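PDB 6VJR: vinylacetyl-CoA Delta-isomerase from Nitrosopumilus maritimus SCM1, which carries FAD, a [4Fe-4S] cluster and an iron ion, and probably dehydrates 4-hydroxybutyryl-CoA and isomerises vinylacetyl-CoA. Local coordinates for residues A[37-42]-A[190-195]; A[217-220]-A[225-228]; A[470-473]-A[479-482]; A[357-362]-A[455-460]. All coordinates share one frame; numbering follows the deposited sequence.

Contact 1. Residues A[37-42]-A[190-195]; sequences PSINAV and CINSHW
Asn192 reaches from its loop to helix 36-51, where its ND2 donates to Ser38 OG at 2.9 Å, a bond of 158° with the hydroxyl lying in the amide plane. The other branch of the amide presses on Ile39: OD1 is 3.2 Å from CG1, a tight polar-on-apolar touch, and 3.7 Å from CD1. CG of Asn192 stands beside its own backbone N (chi1 -60°), which sends the amide across to the helix, while its CB meets CG2 of Val42 at 4.4 Å. In the N-terminal half of this HpaB-type flavoprotein, the loop joins strand 177-188 to strand 195-198 and so ties the beta region to an early helix. Serine suits the first turn because its small hydroxyl also bonds to the carbonyl of Ile35. An alanine in place of Asn192 would probably leave Ser38 without its amide donor and open a gap beside Ile39. Farther out, Gln99, which lines the iron-sulfur pocket, accepts from Asn192 ND2 and donates to the Ser38 carbonyl, holding both partners. The side chain of Val42 lies about 9 Å from the cluster, and Tyr8 of helix 5-11 packs on that same valine.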
loop_
_atom_site.group_PDB
_atom_site.type_symbol
_atom_site.label_atom_id
_atom_site.label_comp_id
_atom_site.label_asym_id
_atom_site.label_seq_id
_atom_site.Cartn_x
_atom_site.Cartn_y
_atom_site.Cartn_z
ATOM N N PRO A 37 -8.241 -10.187 34.209
ATOM C CA PRO A 37 -8.177 -8.955 33.406
ATOM C C PRO A 37 -9.374 -8.797 32.468
ATOM O O PRO A 37 -9.839 -7.692 32.232
ATOM C CB PRO A 37 -6.848 -9.103 32.639
ATOM C CG PRO A 37 -6.022 -9.967 33.589
ATOM C CD PRO A 37 -7.006 -10.986 34.106
ATOM N N SER A 38 -9.871 -9.912 31.888
ATOM C CA SER A 38 -11.050 -9.814 31.037
ATOM C C SER A 38 -12.306 -9.411 31.823
ATOM O O SER A 38 -13.164 -8.677 31.320
ATOM C CB SER A 38 -11.272 -11.095 30.273
ATOM O OG SER A 38 -11.630 -12.222 31.057
ATOM N N ILE A 39 -12.415 -9.909 33.036
ATOM C CA ILE A 39 -13.497 -9.515 33.943
ATOM C C ILE A 39 -13.448 -8.020 34.221
ATOM O O ILE A 39 -14.472 -7.343 34.273
ATOM C CB ILE A 39 -13.471 -10.418 35.182
ATOM C CG1 ILE A 39 -13.938 -11.828 34.755
ATOM C CG2 ILE A 39 -14.293 -9.859 36.318
ATOM C CD1 ILE A 39 -13.648 -12.903 35.758
ATOM N N ASN A 40 -12.264 -7.530 34.523
ATOM C CA ASN A 40 -12.059 -6.116 34.798
ATOM C C ASN A 40 -12.536 -5.257 33.635
ATOM O O ASN A 40 -13.072 -4.170 33.852
ATOM C CB ASN A 40 -10.593 -5.840 35.085
ATOM C CG ASN A 40 -10.107 -6.379 36.408
ATOM O OD1 ASN A 40 -10.887 -6.653 37.324
ATOM N ND2 ASN A 40 -8.806 -6.497 36.550
ATOM N N ALA A 41 -12.254 -5.700 32.413
ATOM C CA ALA A 41 -12.692 -4.975 31.227
ATOM C C ALA A 41 -14.209 -4.897 31.203
ATOM O O ALA A 41 -14.762 -3.833 30.947
ATOM C CB ALA A 41 -12.118 -5.606 29.981
ATOM N N VAL A 42 -14.897 -6.028 31.402
ATOM C CA VAL A 42 -16.347 -5.960 31.436
ATOM C C VAL A 42 -16.833 -5.083 32.588
ATOM O O VAL A 42 -17.806 -4.333 32.417
ATOM C CB VAL A 42 -16.980 -7.355 31.483
ATOM C CG1 VAL A 42 -18.485 -7.247 31.503
ATOM C CG2 VAL A 42 -16.504 -8.208 30.314
ATOM N N CYS A 190 -17.597 -15.235 27.014
ATOM C CA CYS A 190 -18.709 -16.132 27.346
ATOM C C CYS A 190 -18.735 -16.543 28.823
ATOM O O CYS A 190 -19.793 -16.552 29.473
ATOM C CB CYS A 190 -18.724 -17.366 26.454
ATOM S SG CYS A 190 -17.195 -18.335 26.405
ATOM N N ILE A 191 -17.574 -16.828 29.388
ATOM C CA ILE A 191 -17.431 -17.215 30.783
ATOM C C ILE A 191 -17.768 -16.042 31.714
ATOM O O ILE A 191 -18.159 -16.260 32.859
ATOM C CB ILE A 191 -16.041 -17.833 31.011
ATOM C CG1 ILE A 191 -15.950 -19.157 30.211
ATOM C CG2 ILE A 191 -15.740 -18.057 32.490
ATOM C CD1 ILE A 191 -14.518 -19.561 29.916
ATOM N N ASN A 192 -17.618 -14.810 31.203
ATOM C CA ASN A 192 -17.889 -13.572 31.907
ATOM C C ASN A 192 -19.329 -13.100 31.708
ATOM O O ASN A 192 -19.657 -12.030 32.157
ATOM C CB ASN A 192 -16.909 -12.486 31.457
ATOM C CG ASN A 192 -15.473 -12.864 31.736
ATOM O OD1 ASN A 192 -15.198 -13.770 32.527
ATOM N ND2 ASN A 192 -14.542 -12.161 31.115
ATOM N N SER A 193 -20.154 -13.893 31.021
ATOM C CA SER A 193 -21.508 -13.525 30.661
ATOM C C SER A 193 -22.519 -14.206 31.596
ATOM O O SER A 193 -22.231 -15.253 32.186
ATOM C CB SER A 193 -21.807 -13.925 29.222
ATOM O OG SER A 193 -20.966 -13.308 28.244
ATOM N N HIS A 194 -23.730 -13.642 31.652
ATOM C CA HIS A 194 -24.868 -14.201 32.373
ATOM C C HIS A 194 -25.732 -15.098 31.475
ATOM O O HIS A 194 -26.245 -16.131 31.926
ATOM C CB HIS A 194 -25.685 -13.087 33.032
ATOM C CG HIS A 194 -24.912 -12.239 33.972
ATOM N ND1 HIS A 194 -24.520 -10.964 33.638
ATOM C CD2 HIS A 194 -24.363 -12.485 35.171
ATOM C CE1 HIS A 194 -23.850 -10.433 34.662
ATOM N NE2 HIS A 194 -23.717 -11.357 35.598
ATOM N N TRP A 195 -25.968 -14.648 30.244
ATOM C CA TRP A 195 -26.709 -15.374 29.229
ATOM C C TRP A 195 -25.900 -15.381 27.942
ATOM O O TRP A 195 -25.176 -14.425 27.687
ATOM C CB TRP A 195 -28.064 -14.741 28.941
ATOM C CG TRP A 195 -29.010 -14.837 30.101
ATOM C CD1 TRP A 195 -29.092 -14.042 31.200
ATOM C CD2 TRP A 195 -30.009 -15.851 30.260
ATOM N NE1 TRP A 195 -30.089 -14.485 32.033
ATOM C CE2 TRP A 195 -30.665 -15.595 31.479
ATOM C CE3 TRP A 195 -30.439 -16.915 29.465
ATOM C CZ2 TRP A 195 -31.697 -16.398 31.936
ATOM C CZ3 TRP A 195 -31.446 -17.719 29.927
ATOM C CH2 TRP A 195 -32.072 -17.452 31.140
#

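Contact 2. Residues A[217-220]-A[225-228]; sequences IPAD and TYIY
Ala219 and Tyr226 are the nearest backbone pair, yet their CA atoms lie 9.9 Å apart, too far for main chain to meet main chain, so the phenol must span the distance. Tyr226 OH donates to the carbonyl O of Ala219 at 2.8 Å. The hydroxyl sits in the carbonyl plane on a lone pair, with a C=O...donor angle of 120°, close to what an sp2 oxygen offers. Relative to the ring, that oxygen lies at the edge and near the ring plane, 3.7 Å from CE1. Tyr226 CG stands beside its own backbone N (chi1 -59°), which carries the ring across to Ala219. The two strands are consecutive in the chain but do not pair as a hairpin: strand 213-218 belongs to the four-stranded sheet and strand 224-228 to the larger mixed sheet, and the tyrosine ties its strand to the residue just past the end of the other. Ala219 is where the chain leaves the extended conformation, and its small CB, 3.8 Å from Tyr226 OH, lets the hydroxyl come in close. A tyrosine fits because its ring can be buried, touching Val19, Ile191, Ile196 and Ile257, while its polar end finds a backbone acceptor. Its side chain lies about 7 Å from that of Gln187, an FAD-binding residue. The next residue, Ile227, packs on Pro392 of the second subunit.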
loop_
_atom_site.group_PDB
_atom_site.type_symbol
_atom_site.label_atom_id
_atom_site.label_comp_id
_atom_site.label_asym_id
_atom_site.label_seq_id
_atom_site.Cartn_x
_atom_site.Cartn_y
_atom_site.Cartn_z
ATOM N N ILE A 217 -29.404 -19.218 26.500
ATOM C CA ILE A 217 -29.113 -20.132 27.581
ATOM C C ILE A 217 -28.392 -19.363 28.683
ATOM O O ILE A 217 -27.568 -18.480 28.405
ATOM C CB ILE A 217 -28.297 -21.343 27.122
ATOM C CG1 ILE A 217 -26.941 -20.986 26.593
ATOM C CG2 ILE A 217 -29.064 -22.154 26.095
ATOM C CD1 ILE A 217 -26.045 -22.175 26.339
ATOM N N PRO A 218 -28.657 -19.690 29.968
ATOM C CA PRO A 218 -27.842 -19.139 31.039
ATOM C C PRO A 218 -26.425 -19.694 30.937
ATOM O O PRO A 218 -26.241 -20.848 30.543
ATOM C CB PRO A 218 -28.632 -19.498 32.294
ATOM C CG PRO A 218 -29.216 -20.834 31.897
ATOM C CD PRO A 218 -29.643 -20.665 30.452
ATOM N N ALA A 219 -25.442 -18.907 31.365
ATOM C CA ALA A 219 -24.064 -19.355 31.255
ATOM C C ALA A 219 -23.833 -20.617 32.078
ATOM O O ALA A 219 -22.927 -21.368 31.764
ATOM C CB ALA A 219 -23.108 -18.283 31.723
ATOM N N ASP A 220 -24.637 -20.841 33.130
ATOM C CA ASP A 220 -24.516 -22.033 33.983
ATOM C C ASP A 220 -25.428 -23.192 33.561
ATOM O O ASP A 220 -25.633 -24.088 34.361
ATOM C CB ASP A 220 -24.750 -21.697 35.450
ATOM C CG ASP A 220 -26.132 -21.215 35.837
ATOM O OD1 ASP A 220 -26.966 -21.049 34.909
ATOM O OD2 ASP A 220 -26.370 -21.046 37.083
ATOM N N THR A 225 -19.834 -27.249 28.388
ATOM C CA THR A 225 -18.439 -27.250 28.788
ATOM C C THR A 225 -17.734 -26.103 28.060
ATOM O O THR A 225 -17.935 -25.930 26.852
ATOM C CB THR A 225 -17.784 -28.583 28.410
ATOM O OG1 THR A 225 -18.493 -29.705 28.959
ATOM C CG2 THR A 225 -16.334 -28.597 28.855
ATOM N N TYR A 226 -16.905 -25.359 28.805
ATOM C CA TYR A 226 -16.085 -24.286 28.240
ATOM C C TYR A 226 -14.634 -24.728 28.219
ATOM O O TYR A 226 -14.118 -25.201 29.242
ATOM C CB TYR A 226 -16.180 -22.991 29.058
ATOM C CG TYR A 226 -17.574 -22.420 29.177
ATOM C CD1 TYR A 226 -18.405 -22.822 30.211
ATOM C CD2 TYR A 226 -18.072 -21.501 28.270
ATOM C CE1 TYR A 226 -19.686 -22.302 30.357
ATOM C CE2 TYR A 226 -19.347 -20.971 28.408
ATOM C CZ TYR A 226 -20.162 -21.375 29.449
ATOM O OH TYR A 226 -21.414 -20.821 29.519
ATOM N N ILE A 227 -13.981 -24.571 27.051
ATOM C CA ILE A 227 -12.568 -24.869 26.924
ATOM C C ILE A 227 -11.850 -23.577 26.532
ATOM O O ILE A 227 -12.078 -23.052 25.460
ATOM C CB ILE A 227 -12.286 -26.030 25.972
ATOM C CG1 ILE A 227 -13.114 -27.283 26.303
ATOM C CG2 ILE A 227 -10.791 -26.326 26.028
ATOM C CD1 ILE A 227 -12.963 -28.403 25.310
ATOM N N TYR A 228 -11.053 -23.057 27.458
ATOM C CA TYR A 228 -10.483 -21.726 27.328
ATOM C C TYR A 228 -9.477 -21.682 26.176
ATOM O O TYR A 228 -8.705 -22.598 26.001
ATOM C CB TYR A 228 -9.797 -21.351 28.643
ATOM C CG TYR A 228 -9.873 -19.875 29.012
ATOM C CD1 TYR A 228 -10.959 -19.386 29.736
ATOM C CD2 TYR A 228 -8.879 -18.976 28.661
ATOM C CE1 TYR A 228 -11.092 -18.054 30.030
ATOM C CE2 TYR A 228 -8.992 -17.630 28.988
ATOM C CZ TYR A 228 -10.088 -17.184 29.693
ATOM O OH TYR A 228 -10.209 -15.866 30.014
#

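Contact 3. Residues A[470-473]-A[479-482]; sequences LAKN and NDVE
Lys472 NZ is gripped by three oxygens that all belong to, or lead to, the chain at 480-482. The shortest of these bonds, 2.7 Å, runs from Lys472 NZ to a water, which in turn accepts from the backbone N of Glu482 at 2.9 Å. Two weak bonds go to a single residue: Lys472 NZ lies 3.1 Å from Asp480 OD1, as a salt bridge of poor hydrogen-bond geometry, and 3.2 Å from the carbonyl O of Asp480. The lysine chain is extended beyond CG, and Asp480 meets it at about a right angle, with its carboxylate folded back between its own N and carbonyl carbon (chi1 69°). That fold lets side chain and main chain of one aspartate face the same ammonium. Here the last turns of helix 464-475 are joined to the chain that doubles back after it, near the C-terminal end of the protein and away from the cofactors. Val481 flanks the aliphatic stem, its CG2 4.2 Å from Lys472 CD, the two side chains running past each other in opposite directions. Lysine serves both needs, with methylenes for the valine and a charge for the aspartate. Replacing Lys472 by an alanine would probably leave the Asp480 carboxylate without its cation and the returning chain less firmly tied to the helix. The third subunit covers this contact: its Tyr313 packs on Lys472 and bonds through OH to Asp480 OD2, and its Asn420 and Asp417 bind the amide of Asn479.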
loop_
_atom_site.group_PDB
_atom_site.type_symbol
_atom_site.label_atom_id
_atom_site.label_comp_id
_atom_site.label_asym_id
_atom_site.label_seq_id
_atom_site.Cartn_x
_atom_site.Cartn_y
_atom_site.Cartn_z
ATOM N N LEU A 470 -24.190 4.888 -15.880
ATOM C CA LEU A 470 -23.590 6.212 -15.736
ATOM C C LEU A 470 -22.503 6.421 -16.785
ATOM O O LEU A 470 -22.398 7.512 -17.344
ATOM C CB LEU A 470 -22.962 6.402 -14.363
ATOM C CG LEU A 470 -23.893 6.358 -13.151
ATOM C CD1 LEU A 470 -23.013 6.463 -11.910
ATOM C CD2 LEU A 470 -24.956 7.397 -13.151
ATOM N N ALA A 471 -21.653 5.412 -16.921
ATOM C CA ALA A 471 -20.500 5.509 -17.820
ATOM C C ALA A 471 -20.956 5.550 -19.285
ATOM O O ALA A 471 -20.494 6.398 -20.064
ATOM C CB ALA A 471 -19.544 4.392 -17.550
ATOM N N LYS A 472 -21.898 4.676 -19.640
ATOM C CA LYS A 472 -22.469 4.659 -20.983
ATOM C C LYS A 472 -23.056 6.015 -21.364
ATOM O O LYS A 472 -22.796 6.523 -22.445
ATOM C CB LYS A 472 -23.480 3.528 -21.176
ATOM C CG LYS A 472 -22.842 2.164 -21.232
ATOM C CD LYS A 472 -23.851 1.040 -21.395
ATOM C CE LYS A 472 -23.243 -0.296 -21.389
ATOM N NZ LYS A 472 -24.281 -1.310 -21.637
ATOM N N ASN A 473 -23.793 6.630 -20.441
ATOM C CA ASN A 473 -24.348 7.960 -20.669
ATOM C C ASN A 473 -23.238 8.948 -21.059
ATOM O O ASN A 473 -23.371 9.679 -22.038
ATOM C CB ASN A 473 -25.086 8.421 -19.420
ATOM C CG ASN A 473 -25.507 9.874 -19.438
ATOM O OD1 ASN A 473 -25.139 10.666 -18.542
ATOM N ND2 ASN A 473 -26.356 10.212 -20.388
ATOM N N ASN A 479 -27.270 2.413 -27.357
ATOM C CA ASN A 479 -28.048 1.362 -27.991
ATOM C C ASN A 479 -27.990 0.001 -27.300
ATOM O O ASN A 479 -28.545 -0.944 -27.854
ATOM C CB ASN A 479 -27.701 1.232 -29.469
ATOM C CG ASN A 479 -26.340 0.648 -29.738
ATOM O OD1 ASN A 479 -25.655 0.211 -28.820
ATOM N ND2 ASN A 479 -25.937 0.643 -30.997
ATOM N N ASP A 480 -27.306 -0.145 -26.161
ATOM C CA ASP A 480 -27.230 -1.434 -25.481
ATOM C C ASP A 480 -27.399 -1.272 -23.973
ATOM O O ASP A 480 -26.972 -2.131 -23.189
ATOM C CB ASP A 480 -25.928 -2.159 -25.775
ATOM C CG ASP A 480 -24.710 -1.489 -25.159
ATOM O OD1 ASP A 480 -24.890 -0.451 -24.518
ATOM O OD2 ASP A 480 -23.599 -2.001 -25.343
ATOM N N VAL A 481 -28.059 -0.194 -23.572
ATOM C CA VAL A 481 -28.289 0.075 -22.168
ATOM C C VAL A 481 -29.314 -0.917 -21.625
ATOM O O VAL A 481 -30.403 -1.024 -22.168
ATOM C CB VAL A 481 -28.708 1.537 -21.986
ATOM C CG1 VAL A 481 -29.088 1.860 -20.535
ATOM C CG2 VAL A 481 -27.634 2.488 -22.502
ATOM N N GLU A 482 -28.961 -1.592 -20.520
ATOM C CA GLU A 482 -29.832 -2.565 -19.864
ATOM C C GLU A 482 -30.269 -2.048 -18.487
ATOM O O GLU A 482 -29.502 -1.388 -17.785
ATOM C CB GLU A 482 -29.101 -3.891 -19.667
ATOM C CG GLU A 482 -28.532 -4.453 -20.969
ATOM C CD GLU A 482 -28.844 -5.916 -21.248
ATOM O OE1 GLU A 482 -30.026 -6.316 -21.146
ATOM O OE2 GLU A 482 -27.914 -6.645 -21.629
HETATM O O HOH W 1 -26.152 -1.355 -19.670
#

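Contact 4. Residues A[357-362]-A[455-460]; sequences NDDMLA and RIQIQR
Gln457 comes first among the touching residues of segment 455-460, its NE2 donating to Asp359 OD1 at 3.1 Å along a nearly straight N-H...O line of 165°. The acceptor lies in the amide plane, but the amide nitrogen meets the carboxylate from above its plane, the two flat groups being turned 51° apart. CG of Gln457 is anti to the backbone N (chi1 -171°) and the chain then bends, which brings CG itself within 3.3 Å of Asp359 OD1. One residue on, Ile458 offers CG2 to Met360 SD at 4.1 Å, while the bent end of the methionine lays CE 4.0 Å from the Ile458 carbonyl O. A flexible thioether is well suited to such a side-on fit against a branched chain. A turn after Gln457, Arg460 NH2 donates to Gln457 OE1 at 2.8 Å, so both ends of the amide are held and its flip is fixed. Across the contact, Asp358 is the N-cap of helix 359-369, its OD1 accepting from Leu361 N at 3.0 Å, and an acidic Asp359 in the first turn is likely to suit the positive end of the helix dipole. Asp359 OD1 also bonds to Gln363. Glu283 of helix 278-292 accepts from Gln457 NE2 and forms a salt bridge with Arg460. Helix 489-494 lies against Met360 through Tyr490 and pairs its Arg493 with Asp358, while the third subunit brings Thr330 onto Ile458 and Asp324 and Glu328 to Arg455.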
loop_
_atom_site.group_PDB
_atom_site.type_symbol
_atom_site.label_atom_id
_atom_site.label_comp_id
_atom_site.label_asym_id
_atom_site.label_seq_id
_atom_site.Cartn_x
_atom_site.Cartn_y
_atom_site.Cartn_z
ATOM N N ASN A 357 -27.847 0.171 10.965
ATOM C CA ASN A 357 -26.850 0.987 10.316
ATOM C C ASN A 357 -26.702 0.584 8.843
ATOM O O ASN A 357 -27.166 -0.459 8.390
ATOM C CB ASN A 357 -25.512 0.843 11.038
ATOM C CG ASN A 357 -25.082 -0.597 11.064
ATOM O OD1 ASN A 357 -25.711 -1.459 11.683
ATOM N ND2 ASN A 357 -24.002 -0.881 10.371
ATOM N N ASP A 358 -26.067 1.474 8.070
ATOM C CA ASP A 358 -25.827 1.289 6.652
ATOM C C ASP A 358 -24.883 0.127 6.411
ATOM O O ASP A 358 -23.710 0.176 6.770
ATOM C CB ASP A 358 -25.255 2.539 6.003
ATOM C CG ASP A 358 -25.203 2.448 4.489
ATOM O OD1 ASP A 358 -24.463 1.577 3.986
ATOM O OD2 ASP A 358 -25.937 3.230 3.818
ATOM N N ASP A 359 -25.403 -0.914 5.765
ATOM C CA ASP A 359 -24.638 -2.147 5.577
ATOM C C ASP A 359 -23.376 -1.935 4.731
ATOM O O ASP A 359 -22.312 -2.436 5.085
ATOM C CB ASP A 359 -25.520 -3.210 4.959
ATOM C CG ASP A 359 -24.895 -4.590 4.966
ATOM O OD1 ASP A 359 -23.915 -4.766 4.203
ATOM O OD2 ASP A 359 -25.392 -5.422 5.737
ATOM N N MET A 360 -23.493 -1.226 3.627
ATOM C CA MET A 360 -22.363 -0.997 2.755
ATOM C C MET A 360 -21.240 -0.318 3.526
ATOM O O MET A 360 -20.103 -0.762 3.477
ATOM C CB MET A 360 -22.738 -0.179 1.512
ATOM C CG MET A 360 -21.537 0.203 0.701
ATOM S SD MET A 360 -20.719 -1.124 -0.173
ATOM C CE MET A 360 -21.519 -0.992 -1.782
ATOM N N LEU A 361 -21.568 0.738 4.253
ATOM C CA LEU A 361 -20.531 1.454 4.973
ATOM C C LEU A 361 -19.945 0.655 6.140
ATOM O O LEU A 361 -18.777 0.848 6.472
ATOM C CB LEU A 361 -21.040 2.813 5.395
ATOM C CG LEU A 361 -21.430 3.746 4.256
ATOM C CD1 LEU A 361 -22.112 4.985 4.763
ATOM C CD2 LEU A 361 -20.159 4.130 3.521
ATOM N N ALA A 362 -20.745 -0.242 6.745
ATOM C CA ALA A 362 -20.213 -1.177 7.723
ATOM C C ALA A 362 -19.148 -2.064 7.071
ATOM O O ALA A 362 -18.158 -2.382 7.709
ATOM C CB ALA A 362 -21.286 -2.006 8.339
ATOM N N ARG A 455 -15.947 -8.589 1.164
ATOM C CA ARG A 455 -15.882 -8.387 -0.266
ATOM C C ARG A 455 -17.127 -8.913 -0.962
ATOM O O ARG A 455 -17.668 -8.248 -1.843
ATOM C CB ARG A 455 -14.572 -8.947 -0.802
ATOM C CG ARG A 455 -13.349 -8.292 -0.157
ATOM C CD ARG A 455 -12.037 -8.732 -0.832
ATOM N NE ARG A 455 -11.770 -7.988 -2.063
ATOM C CZ ARG A 455 -11.220 -6.777 -2.170
ATOM N NH1 ARG A 455 -10.960 -6.075 -1.081
ATOM N NH2 ARG A 455 -10.964 -6.296 -3.372
ATOM N N ILE A 456 -17.609 -10.080 -0.536
ATOM C CA ILE A 456 -18.818 -10.629 -1.123
ATOM C C ILE A 456 -20.020 -9.720 -0.815
ATOM O O ILE A 456 -20.854 -9.471 -1.693
ATOM C CB ILE A 456 -19.039 -12.070 -0.641
ATOM C CG1 ILE A 456 -17.932 -12.993 -1.153
ATOM C CG2 ILE A 456 -20.425 -12.573 -1.028
ATOM C CD1 ILE A 456 -17.890 -14.336 -0.465
ATOM N N GLN A 457 -20.077 -9.136 0.388
ATOM C CA GLN A 457 -21.210 -8.285 0.723
ATOM C C GLN A 457 -21.127 -6.927 0.007
ATOM O O GLN A 457 -22.156 -6.363 -0.365
ATOM C CB GLN A 457 -21.285 -8.087 2.232
ATOM C CG GLN A 457 -22.539 -7.405 2.719
ATOM C CD GLN A 457 -23.825 -8.196 2.571
ATOM O OE1 GLN A 457 -23.886 -9.351 2.066
ATOM N NE2 GLN A 457 -24.878 -7.504 3.024
ATOM N N ILE A 458 -19.912 -6.398 -0.213
ATOM C CA ILE A 458 -19.763 -5.210 -1.038
ATOM C C ILE A 458 -20.259 -5.524 -2.449
ATOM O O ILE A 458 -20.987 -4.738 -3.047
ATOM C CB ILE A 458 -18.327 -4.717 -1.020
ATOM C CG1 ILE A 458 -17.950 -4.171 0.390
ATOM C CG2 ILE A 458 -18.119 -3.673 -2.100
ATOM C CD1 ILE A 458 -16.448 -3.951 0.581
ATOM N N GLN A 459 -19.823 -6.654 -3.014
ATOM C CA GLN A 459 -20.239 -7.083 -4.340
ATOM C C GLN A 459 -21.754 -7.089 -4.495
ATOM O O GLN A 459 -22.246 -6.646 -5.519
ATOM C CB GLN A 459 -19.601 -8.419 -4.688
ATOM C CG GLN A 459 -19.866 -8.912 -6.101
ATOM C CD GLN A 459 -19.053 -10.151 -6.401
ATOM O OE1 GLN A 459 -18.139 -10.135 -7.213
ATOM N NE2 GLN A 459 -19.254 -11.204 -5.667
ATOM N N ARG A 460 -22.460 -7.598 -3.477
ATOM C CA ARG A 460 -23.900 -7.689 -3.506
ATOM C C ARG A 460 -24.574 -6.321 -3.598
ATOM O O ARG A 460 -25.703 -6.243 -4.094
ATOM C CB ARG A 460 -24.422 -8.495 -2.311
ATOM C CG ARG A 460 -24.115 -9.975 -2.455
ATOM C CD ARG A 460 -24.614 -10.758 -1.251
ATOM N NE ARG A 460 -26.079 -10.685 -1.245
ATOM C CZ ARG A 460 -26.895 -10.262 -0.277
ATOM N NH1 ARG A 460 -28.203 -10.359 -0.465
ATOM N NH2 ARG A 460 -26.432 -9.748 0.856
#

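How the contacts relate
Contacts 1 and 2 lie in the N-terminal family region, and contacts 4 and 3 come in the C-terminal part of the chain; the order is 1, 2, 4, 3, each closing before the next opens. The first two have centres about 12 Å apart and touch, the carbonyl of His194 probably bonding to Ala219 N where the neighbouring inner strands 195-198 and 213-218 meet at their ends. Contact 4 is across the chain's centre, about 30 Å from contact 1 between centres, and the centre of contact 3 is about 25 Å from that of contact 4. Consecutive helices 451-461 and 464-475 link these two; both touch the third subunit, while contact 2 reaches the second, so three of the four lie by subunit interfaces.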